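Local coordinates for protein PrgA (Enterococcus faecalis, PDB 6Z9K) that protects its host cell against unwanted conjugation by surface exclusion, extending far outside the cell; this chain is its CAP domain, at residues Y142-G156 / E204-Y217. Sequence-based numbering, arbitrary orientation.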
ATOM      1  N   TYR A 142      -6.926   8.110 -10.545  1.00 21.14           N
ATOM      2  CA  TYR A 142      -5.728   8.726  -9.938  1.00 22.48           C
ATOM      3  C   TYR A 142      -5.737   8.527  -8.432  1.00 21.60           C
ATOM      4  O   TYR A 142      -5.045   9.288  -7.760  1.00 23.59           O
ATOM      5  CB  TYR A 142      -5.633  10.227 -10.178  1.00 25.88           C
ATOM      6  CG  TYR A 142      -5.649  10.584 -11.631  1.00 26.72           C
ATOM      7  CD1 TYR A 142      -4.921   9.838 -12.553  1.00 27.45           C
ATOM      8  CD2 TYR A 142      -6.380  11.663 -12.063  1.00 27.20           C
ATOM      9  CE1 TYR A 142      -4.967  10.144 -13.913  1.00 27.83           C
ATOM     10  CE2 TYR A 142      -6.362  12.030 -13.405  1.00 26.61           C
ATOM     11  CZ  TYR A 142      -5.703  11.233 -14.330  1.00 27.59           C
ATOM     12  OH  TYR A 142      -5.742  11.564 -15.668  1.00 29.51           O
ATOM     13  N   TYR A 143      -6.384   7.501  -7.905  1.00 16.50           N
ATOM     14  CA  TYR A 143      -6.456   7.287  -6.451  1.00 14.85           C
ATOM     15  C   TYR A 143      -5.885   5.933  -6.021  1.00 15.40           C
ATOM     16  O   TYR A 143      -5.456   5.836  -4.887  1.00 15.18           O
ATOM     17  CB  TYR A 143      -7.913   7.370  -6.000  1.00 15.06           C
ATOM     18  CG  TYR A 143      -8.482   8.761  -6.047  1.00 14.15           C
ATOM     19  CD1 TYR A 143      -8.057   9.733  -5.171  1.00 14.19           C
ATOM     20  CD2 TYR A 143      -9.460   9.110  -6.993  1.00 14.25           C
ATOM     21  CE1 TYR A 143      -8.561  11.014  -5.200  1.00 13.72           C
ATOM     22  CE2 TYR A 143      -9.994  10.385  -7.014  1.00 14.33           C
ATOM     23  CZ  TYR A 143      -9.561  11.338  -6.106  1.00 14.30           C
ATOM     24  OH  TYR A 143     -10.077  12.594  -6.116  1.00 14.03           O
ATOM     25  N   GLU A 144      -5.988   4.906  -6.887  1.00 15.03           N
ATOM     26  CA  GLU A 144      -5.784   3.510  -6.467  1.00 14.68           C
ATOM     27  C   GLU A 144      -4.551   2.853  -7.088  1.00 14.31           C
ATOM     28  O   GLU A 144      -4.326   2.941  -8.312  1.00 14.81           O
ATOM     29  CB  GLU A 144      -7.056   2.725  -6.831  1.00 15.91           C
ATOM     30  CG  GLU A 144      -6.956   1.235  -6.573  1.00 16.83           C
ATOM     31  CD  GLU A 144      -8.262   0.525  -6.894  1.00 18.10           C
ATOM     32  OE1 GLU A 144      -8.442   0.139  -8.049  1.00 17.92           O
ATOM     33  OE2 GLU A 144      -9.083   0.477  -5.964  1.00 18.51           O
ATOM     34  N   ASN A 145      -3.797   2.135  -6.259  1.00 14.33           N
ATOM     35  CA  ASN A 145      -2.831   1.083  -6.668  1.00 15.38           C
ATOM     36  C   ASN A 145      -3.436  -0.239  -6.186  1.00 14.82           C
ATOM     37  O   ASN A 145      -3.686  -0.396  -5.014  1.00 14.92           O
ATOM     38  CB  ASN A 145      -1.439   1.401  -6.127  1.00 16.18           C
ATOM     39  CG  ASN A 145      -0.836   2.591  -6.832  1.00 17.33           C
ATOM     40  OD1 ASN A 145      -0.379   2.470  -7.979  1.00 19.81           O
ATOM     41  ND2 ASN A 145      -0.827   3.751  -6.169  1.00 17.86           N
ATOM     42  N   LEU A 146      -3.672  -1.151  -7.112  1.00 15.23           N
ATOM     43  CA  LEU A 146      -4.444  -2.367  -6.829  1.00 17.08           C
ATOM     44  C   LEU A 146      -3.535  -3.591  -6.928  1.00 17.62           C
ATOM     45  O   LEU A 146      -2.852  -3.743  -7.915  1.00 19.42           O
ATOM     46  CB  LEU A 146      -5.582  -2.419  -7.860  1.00 18.19           C
ATOM     47  CG  LEU A 146      -6.613  -3.513  -7.770  1.00 20.53           C
ATOM     48  CD1 LEU A 146      -7.380  -3.444  -6.463  1.00 21.44           C
ATOM     49  CD2 LEU A 146      -7.548  -3.395  -8.967  1.00 19.87           C
ATOM     50  N   GLY A 147      -3.562  -4.416  -5.908  1.00 19.02           N
ATOM     51  CA  GLY A 147      -2.868  -5.710  -5.909  1.00 19.72           C
ATOM     52  C   GLY A 147      -3.834  -6.850  -5.950  1.00 19.23           C
ATOM     53  O   GLY A 147      -4.557  -7.019  -5.006  1.00 19.02           O
ATOM     54  N   GLY A 148      -3.844  -7.648  -7.015  1.00 21.90           N
ATOM     55  CA  GLY A 148      -4.772  -8.768  -7.096  1.00 23.23           C
ATOM     56  C   GLY A 148      -4.026 -10.080  -7.126  1.00 23.21           C
ATOM     57  O   GLY A 148      -2.937 -10.015  -7.584  1.00 26.20           O
ATOM     58  N   GLY A 149      -4.543 -11.066  -6.420  1.00 24.93           N
ATOM     59  CA  GLY A 149      -4.045 -12.452  -6.468  1.00 25.97           C
ATOM     60  C   GLY A 149      -2.857 -12.664  -5.539  1.00 25.37           C
ATOM     61  O   GLY A 149      -2.088 -13.629  -5.761  1.00 24.02           O
ATOM     62  N   TYR A 150      -2.755 -11.839  -4.505  1.00 22.99           N
ATOM     63  CA  TYR A 150      -1.661 -11.957  -3.518  1.00 23.54           C
ATOM     64  C   TYR A 150      -2.102 -12.836  -2.353  1.00 25.35           C
ATOM     65  O   TYR A 150      -1.226 -13.248  -1.578  1.00 25.80           O
ATOM     66  CB  TYR A 150      -1.256 -10.583  -2.998  1.00 21.38           C
ATOM     67  CG  TYR A 150      -0.355  -9.847  -3.927  1.00 21.75           C
ATOM     68  CD1 TYR A 150      -0.848  -9.046  -4.944  1.00 21.58           C
ATOM     69  CD2 TYR A 150       1.031  -9.922  -3.801  1.00 20.29           C
ATOM     70  CE1 TYR A 150      -0.002  -8.408  -5.825  1.00 22.10           C
ATOM     71  CE2 TYR A 150       1.879  -9.258  -4.648  1.00 20.70           C
ATOM     72  CZ  TYR A 150       1.378  -8.486  -5.666  1.00 21.43           C
ATOM     73  OH  TYR A 150       2.334  -7.925  -6.454  1.00 22.57           O
ATOM     74  N   TYR A 151      -3.397 -13.108  -2.205  1.00 26.07           N
ATOM     75  CA  TYR A 151      -3.948 -13.903  -1.068  1.00 27.13           C
ATOM     76  C   TYR A 151      -5.285 -14.554  -1.474  1.00 29.87           C
ATOM     77  O   TYR A 151      -5.721 -14.351  -2.586  1.00 29.28           O
ATOM     78  CB  TYR A 151      -4.050 -13.051   0.211  1.00 25.65           C
ATOM     79  CG  TYR A 151      -5.146 -12.016   0.193  1.00 23.45           C
ATOM     80  CD1 TYR A 151      -4.993 -10.807  -0.463  1.00 22.11           C
ATOM     81  CD2 TYR A 151      -6.309 -12.193   0.899  1.00 23.31           C
ATOM     82  CE1 TYR A 151      -6.003  -9.847  -0.513  1.00 21.36           C
ATOM     83  CE2 TYR A 151      -7.316 -11.243   0.888  1.00 22.88           C
ATOM     84  CZ  TYR A 151      -7.172 -10.055   0.190  1.00 21.66           C
ATOM     85  OH  TYR A 151      -8.179  -9.112   0.152  1.00 21.23           O
ATOM     86  N   GLU A 152      -5.827 -15.426  -0.623  1.00 35.67           N
ATOM     87  CA  GLU A 152      -7.113 -16.155  -0.838  1.00 39.32           C
ATOM     88  C   GLU A 152      -7.995 -16.004   0.402  1.00 38.69           C
ATOM     89  O   GLU A 152      -7.430 -15.964   1.472  1.00 41.56           O
ATOM     90  CB  GLU A 152      -6.880 -17.651  -1.085  1.00 42.41           C
ATOM     91  CG  GLU A 152      -6.143 -17.962  -2.380  1.00 44.38           C
ATOM     92  CD  GLU A 152      -4.632 -17.788  -2.313  1.00 44.62           C
ATOM     93  OE1 GLU A 152      -4.074 -17.039  -3.151  1.00 47.07           O
ATOM     94  OE2 GLU A 152      -4.023 -18.402  -1.444  1.00 46.12           O
ATOM     95  N   THR A 153      -9.323 -15.982   0.229  1.00 42.73           N
ATOM     96  CA  THR A 153     -10.340 -15.876   1.308  1.00 41.52           C
ATOM     97  C   THR A 153     -10.977 -17.257   1.526  1.00 44.88           C
ATOM     98  O   THR A 153     -11.477 -17.796   0.534  1.00 43.12           O
ATOM     99  CB  THR A 153     -11.425 -14.852   0.945  1.00 43.75           C
ATOM    100  OG1 THR A 153     -11.911 -15.042  -0.390  1.00 42.93           O
ATOM    101  CG2 THR A 153     -10.905 -13.430   1.055  1.00 43.97           C
ATOM    102  N   GLU A 154     -10.845 -17.842   2.726  1.00 45.61           N
ATOM    103  CA  GLU A 154     -11.584 -19.079   3.131  1.00 47.33           C
ATOM    104  C   GLU A 154     -12.741 -18.605   3.998  1.00 45.50           C
ATOM    105  O   GLU A 154     -12.476 -18.153   5.122  1.00 42.64           O
ATOM    106  CB  GLU A 154     -10.710 -20.046   3.918  1.00 51.15           C
ATOM    107  CG  GLU A 154     -11.519 -21.159   4.590  1.00 58.12           C
ATOM    108  CD  GLU A 154     -10.807 -22.489   4.775  1.00 62.15           C
ATOM    109  OE1 GLU A 154      -9.637 -22.607   4.334  1.00 69.82           O
ATOM    110  OE2 GLU A 154     -11.424 -23.418   5.354  1.00 68.10           O
ATOM    111  N   ASN A 155     -13.953 -18.601   3.455  1.00 46.02           N
ATOM    112  CA  ASN A 155     -15.136 -18.158   4.221  1.00 48.21           C
ATOM    113  C   ASN A 155     -14.969 -16.663   4.517  1.00 45.63           C
ATOM    114  O   ASN A 155     -15.392 -16.212   5.588  1.00 44.83           O
ATOM    115  CB  ASN A 155     -15.287 -19.028   5.467  1.00 52.52           C
ATOM    116  CG  ASN A 155     -16.680 -19.044   6.063  1.00 53.57           C
ATOM    117  OD1 ASN A 155     -17.628 -18.473   5.523  1.00 56.65           O
ATOM    118  ND2 ASN A 155     -16.795 -19.694   7.204  1.00 54.52           N
ATOM    119  N   GLY A 156     -14.340 -15.939   3.582  1.00 45.39           N
ATOM    120  CA  GLY A 156     -14.027 -14.505   3.701  1.00 43.23           C
ATOM    121  C   GLY A 156     -12.893 -14.206   4.679  1.00 41.34           C
ATOM    122  O   GLY A 156     -12.675 -12.998   4.923  1.00 40.43           O
ATOM    123  N   GLU A 204     -15.176 -11.748  -2.977  1.00 29.64           N
ATOM    124  CA  GLU A 204     -16.215 -12.723  -2.586  1.00 33.41           C
ATOM    125  C   GLU A 204     -15.628 -13.652  -1.534  1.00 36.46           C
ATOM    126  O   GLU A 204     -14.422 -13.780  -1.467  1.00 32.71           O
ATOM    127  CB  GLU A 204     -16.662 -13.540  -3.796  1.00 36.33           C
ATOM    128  CG  GLU A 204     -17.391 -12.725  -4.831  1.00 37.05           C
ATOM    129  CD  GLU A 204     -18.619 -12.010  -4.287  1.00 40.17           C
ATOM    130  OE1 GLU A 204     -19.360 -12.627  -3.451  1.00 43.62           O
ATOM    131  OE2 GLU A 204     -18.852 -10.846  -4.706  1.00 37.83           O
ATOM    132  N   LYS A 205     -16.499 -14.323  -0.789  1.00 38.94           N
ATOM    133  CA  LYS A 205     -16.171 -15.121   0.412  1.00 44.62           C
ATOM    134  C   LYS A 205     -15.194 -16.226   0.036  1.00 44.79           C
ATOM    135  O   LYS A 205     -14.322 -16.583   0.869  1.00 47.72           O
ATOM    136  CB  LYS A 205     -17.461 -15.733   0.970  1.00 49.20           C
ATOM    137  CG  LYS A 205     -18.165 -14.884   2.020  1.00 53.55           C
ATOM    138  CD  LYS A 205     -18.024 -15.477   3.415  1.00 58.56           C
ATOM    139  CE  LYS A 205     -19.035 -14.946   4.417  1.00 60.90           C
ATOM    140  NZ  LYS A 205     -19.052 -15.791   5.636  1.00 63.96           N
ATOM    141  N   ASN A 206     -15.371 -16.778  -1.161  1.00 43.28           N
ATOM    142  CA  ASN A 206     -14.569 -17.906  -1.659  1.00 44.32           C
ATOM    143  C   ASN A 206     -14.048 -17.413  -2.999  1.00 45.28           C
ATOM    144  O   ASN A 206     -14.833 -17.392  -3.980  1.00 49.29           O
ATOM    145  CB  ASN A 206     -15.369 -19.213  -1.607  1.00 48.15           C
ATOM    146  CG  ASN A 206     -15.805 -19.574  -0.193  1.00 48.70           C
ATOM    147  OD1 ASN A 206     -14.984 -19.916   0.662  1.00 48.76           O
ATOM    148  ND2 ASN A 206     -17.106 -19.541   0.069  1.00 53.00           N
ATOM    149  N   SER A 207     -12.831 -16.858  -2.964  1.00 38.91           N
ATOM    150  CA  SER A 207     -12.205 -16.147  -4.096  1.00 37.55           C
ATOM    151  C   SER A 207     -10.747 -16.569  -4.147  1.00 35.70           C
ATOM    152  O   SER A 207     -10.093 -16.617  -3.088  1.00 36.63           O
ATOM    153  CB  SER A 207     -12.345 -14.654  -3.958  1.00 33.70           C
ATOM    154  OG  SER A 207     -11.852 -13.978  -5.119  1.00 36.56           O
ATOM    155  N   ILE A 208     -10.278 -16.817  -5.358  1.00 36.18           N
ATOM    156  CA  ILE A 208      -8.823 -16.941  -5.637  1.00 38.40           C
ATOM    157  C   ILE A 208      -8.325 -15.598  -6.173  1.00 36.80           C
ATOM    158  O   ILE A 208      -7.184 -15.518  -6.720  1.00 35.75           O
ATOM    159  CB  ILE A 208      -8.556 -18.132  -6.572  1.00 40.84           C
ATOM    160  CG1 ILE A 208      -9.142 -17.924  -7.972  1.00 42.38           C
ATOM    161  CG2 ILE A 208      -9.050 -19.405  -5.903  1.00 44.23           C
ATOM    162  CD1 ILE A 208      -8.828 -19.068  -8.934  1.00 43.76           C
ATOM    163  N   SER A 209      -9.126 -14.548  -5.982  1.00 36.07           N
ATOM    164  CA  SER A 209      -8.839 -13.253  -6.599  1.00 35.46           C
ATOM    165  C   SER A 209      -9.206 -12.086  -5.686  1.00 30.92           C
ATOM    166  O   SER A 209      -9.559 -11.039  -6.200  1.00 29.79           O
ATOM    167  CB  SER A 209      -9.647 -13.231  -7.837  1.00 38.81           C
ATOM    168  OG  SER A 209     -11.042 -13.280  -7.514  1.00 42.43           O
ATOM    169  N   PRO A 210      -9.070 -12.165  -4.343  1.00 28.66           N
ATOM    170  CA  PRO A 210      -9.362 -10.996  -3.520  1.00 25.27           C
ATOM    171  C   PRO A 210      -8.250  -9.963  -3.740  1.00 22.58           C
ATOM    172  O   PRO A 210      -7.150 -10.267  -4.274  1.00 22.53           O
ATOM    173  CB  PRO A 210      -9.445 -11.518  -2.098  1.00 26.57           C
ATOM    174  CG  PRO A 210      -8.485 -12.691  -2.121  1.00 28.52           C
ATOM    175  CD  PRO A 210      -8.567 -13.285  -3.527  1.00 30.06           C
ATOM    176  N   LYS A 211      -8.579  -8.723  -3.394  1.00 20.02           N
ATOM    177  CA  LYS A 211      -7.797  -7.543  -3.774  1.00 20.05           C
ATOM    178  C   LYS A 211      -7.324  -6.772  -2.566  1.00 18.16           C
ATOM    179  O   LYS A 211      -7.961  -6.815  -1.497  1.00 18.98           O
ATOM    180  CB  LYS A 211      -8.698  -6.577  -4.535  1.00 20.33           C
ATOM    181  CG  LYS A 211      -9.164  -7.107  -5.877  1.00 21.04           C
ATOM    182  CD  LYS A 211     -10.270  -6.190  -6.391  1.00 21.59           C
ATOM    183  CE  LYS A 211     -10.928  -6.759  -7.595  1.00 23.12           C
ATOM    184  NZ  LYS A 211     -12.076  -5.934  -8.020  1.00 21.29           N
ATOM    185  N   ILE A 212      -6.209  -6.097  -2.816  1.00 17.13           N
ATOM    186  CA  ILE A 212      -5.701  -5.046  -1.901  1.00 16.69           C
ATOM    187  C   ILE A 212      -5.788  -3.728  -2.646  1.00 15.50           C
ATOM    188  O   ILE A 212      -5.174  -3.585  -3.714  1.00 16.06           O
ATOM    189  CB  ILE A 212      -4.252  -5.334  -1.510  1.00 17.86           C
ATOM    190  CG1 ILE A 212      -4.104  -6.743  -0.917  1.00 20.05           C
ATOM    191  CG2 ILE A 212      -3.779  -4.197  -0.586  1.00 18.41           C
ATOM    192  CD1 ILE A 212      -2.654  -7.212  -0.758  1.00 19.86           C
ATOM    193  N   HIS A 213      -6.469  -2.756  -2.058  1.00 14.84           N
ATOM    194  CA  HIS A 213      -6.632  -1.400  -2.632  1.00 14.69           C
ATOM    195  C   HIS A 213      -5.791  -0.425  -1.797  1.00 14.11           C
ATOM    196  O   HIS A 213      -6.130  -0.203  -0.636  1.00 15.64           O
ATOM    197  CB  HIS A 213      -8.118  -0.951  -2.586  1.00 14.18           C
ATOM    198  CG  HIS A 213      -9.118  -1.889  -3.199  1.00 15.02           C
ATOM    199  ND1 HIS A 213      -9.710  -1.639  -4.431  1.00 14.84           N
ATOM    200  CD2 HIS A 213      -9.696  -3.026  -2.739  1.00 14.87           C
ATOM    201  CE1 HIS A 213     -10.562  -2.626  -4.713  1.00 14.64           C
ATOM    202  NE2 HIS A 213     -10.575  -3.479  -3.692  1.00 15.99           N
ATOM    203  N   ILE A 214      -4.729   0.106  -2.386  1.00 14.65           N
ATOM    204  CA  ILE A 214      -3.947   1.184  -1.748  1.00 15.24           C
ATOM    205  C   ILE A 214      -4.419   2.505  -2.351  1.00 13.93           C
ATOM    206  O   ILE A 214      -4.246   2.748  -3.522  1.00 14.09           O
ATOM    207  CB  ILE A 214      -2.433   0.940  -1.910  1.00 16.14           C
ATOM    208  CG1 ILE A 214      -2.016  -0.374  -1.241  1.00 17.73           C
ATOM    209  CG2 ILE A 214      -1.678   2.161  -1.353  1.00 16.98           C
ATOM    210  CD1 ILE A 214      -0.498  -0.666  -1.262  1.00 18.91           C
ATOM    211  N   ILE A 215      -5.077   3.305  -1.519  1.00 14.22           N
ATOM    212  CA  ILE A 215      -5.707   4.596  -1.882  1.00 13.73           C
ATOM    213  C   ILE A 215      -4.842   5.731  -1.310  1.00 14.09           C
ATOM    214  O   ILE A 215      -4.570   5.727  -0.120  1.00 14.30           O
ATOM    215  CB  ILE A 215      -7.166   4.633  -1.406  1.00 14.24           C
ATOM    216  CG1 ILE A 215      -7.957   3.396  -1.882  1.00 15.19           C
ATOM    217  CG2 ILE A 215      -7.758   5.952  -1.866  1.00 16.12           C
ATOM    218  CD1 ILE A 215      -7.861   3.110  -3.327  1.00 15.67           C
ATOM    219  N   SER A 216      -4.320   6.604  -2.150  1.00 14.72           N
ATOM    220  CA  SER A 216      -3.441   7.695  -1.632  1.00 15.74           C
ATOM    221  C   SER A 216      -3.612   8.948  -2.471  1.00 15.80           C
ATOM    222  O   SER A 216      -4.039   8.879  -3.629  1.00 16.61           O
ATOM    223  CB  SER A 216      -2.013   7.228  -1.580  1.00 16.80           C
ATOM    224  OG  SER A 216      -1.537   6.832  -2.849  1.00 17.64           O
ATOM    225  N   TYR A 217      -3.373  10.109  -1.870  1.00 15.37           N
ATOM    226  CA  TYR A 217      -3.687  11.398  -2.508  1.00 15.20           C
ATOM    227  C   TYR A 217      -3.091  12.511  -1.656  1.00 15.42           C
ATOM    228  O   TYR A 217      -2.676  12.269  -0.485  1.00 14.67           O
ATOM    229  CB  TYR A 217      -5.222  11.572  -2.604  1.00 15.39           C
ATOM    230  CG  TYR A 217      -5.911  11.365  -1.280  1.00 15.04           C
ATOM    231  CD1 TYR A 217      -6.040  12.379  -0.325  1.00 15.67           C
ATOM    232  CD2 TYR A 217      -6.443  10.101  -0.958  1.00 15.27           C
ATOM    233  CE1 TYR A 217      -6.625  12.142   0.917  1.00 16.46           C
ATOM    234  CE2 TYR A 217      -6.975   9.856   0.298  1.00 14.67           C
ATOM    235  CZ  TYR A 217      -7.122  10.879   1.220  1.00 15.71           C
ATOM    236  OH  TYR A 217      -7.682  10.692   2.464  1.00 17.35           O
TER
HETATM  237  O   HOH W   1      -4.274  10.737  -5.857  1.00 32.52           O
HETATM  238  O   HOH W   2      -2.545   4.856  -4.214  1.00 18.11           O
HETATM  239  O   HOH W   3      -4.494  -9.539  -3.662  1.00 19.52           O
HETATM  240  O   HOH W   4     -17.505 -18.894   2.471  1.00 54.27           O
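Glu-144 OE2 takes the N-H of His-213 ND1 at 2.7 Å in an almost straight bond (175°). The oxygen lies in the imidazole plane, at the ring edge, while the nitrogen meets the carboxylate from above its plane. Glu-144 reaches the ring because CG stands opposite the backbone N (chi1 175°) and the chain runs on extended. His-120 holds its other oxygen and Ser-202 OG is hydrogen-bonded to His-213 NE2, which fixes the turn of both groups. Over one face of the His-213 ring sits Leu-146 CD1, 3.8 Å from the centroid, a CH-pi contact between side chains pointing the same way; Ile-215 CD1 packs on Glu-144 CB. Strands 144-148 and 211-217 run antiparallel: Asn-145 with Ile-214 and Gly-147 with Ile-212 are the hydrogen-bonded pairs, each joined by two backbone bonds. On the sheet face carrying Asn-145 and Ile-214, a water bridges Asn-145 ND2, Ile-214 O and Ser-216 OG; Ser-188 and Lys-194 add outside bonds to the two side chains.

Beyond the strand, Tyr-151 lies obliquely across Pro-210, whose CG sits 3.7 Å from the Tyr-151 ring centroid over one face. Tyr-151 OH donates to Lys-211 O (2.8 Å) from above the carbonyl plane, and CE1 touches Ile-212 CG1. Farther out, Thr-153 OG1 donates to Glu-204 O at 3.0 Å, within the carbonyl plane. Gly-156 N meets a lone pair of Lys-205 O, and Lys-205 NZ reaches Asn-155 OD1 at 3.0 Å.

Strand 211-217 is the central one of a three-stranded antiparallel sheet, with helix 160-176 against Ile-212 and Ile-214 and helix 100-112 against Ile-215. Such a helix-flanked sheet is characteristic of the CAP domain, and in this structure Leu-146 and His-185 belong to a magnesium site.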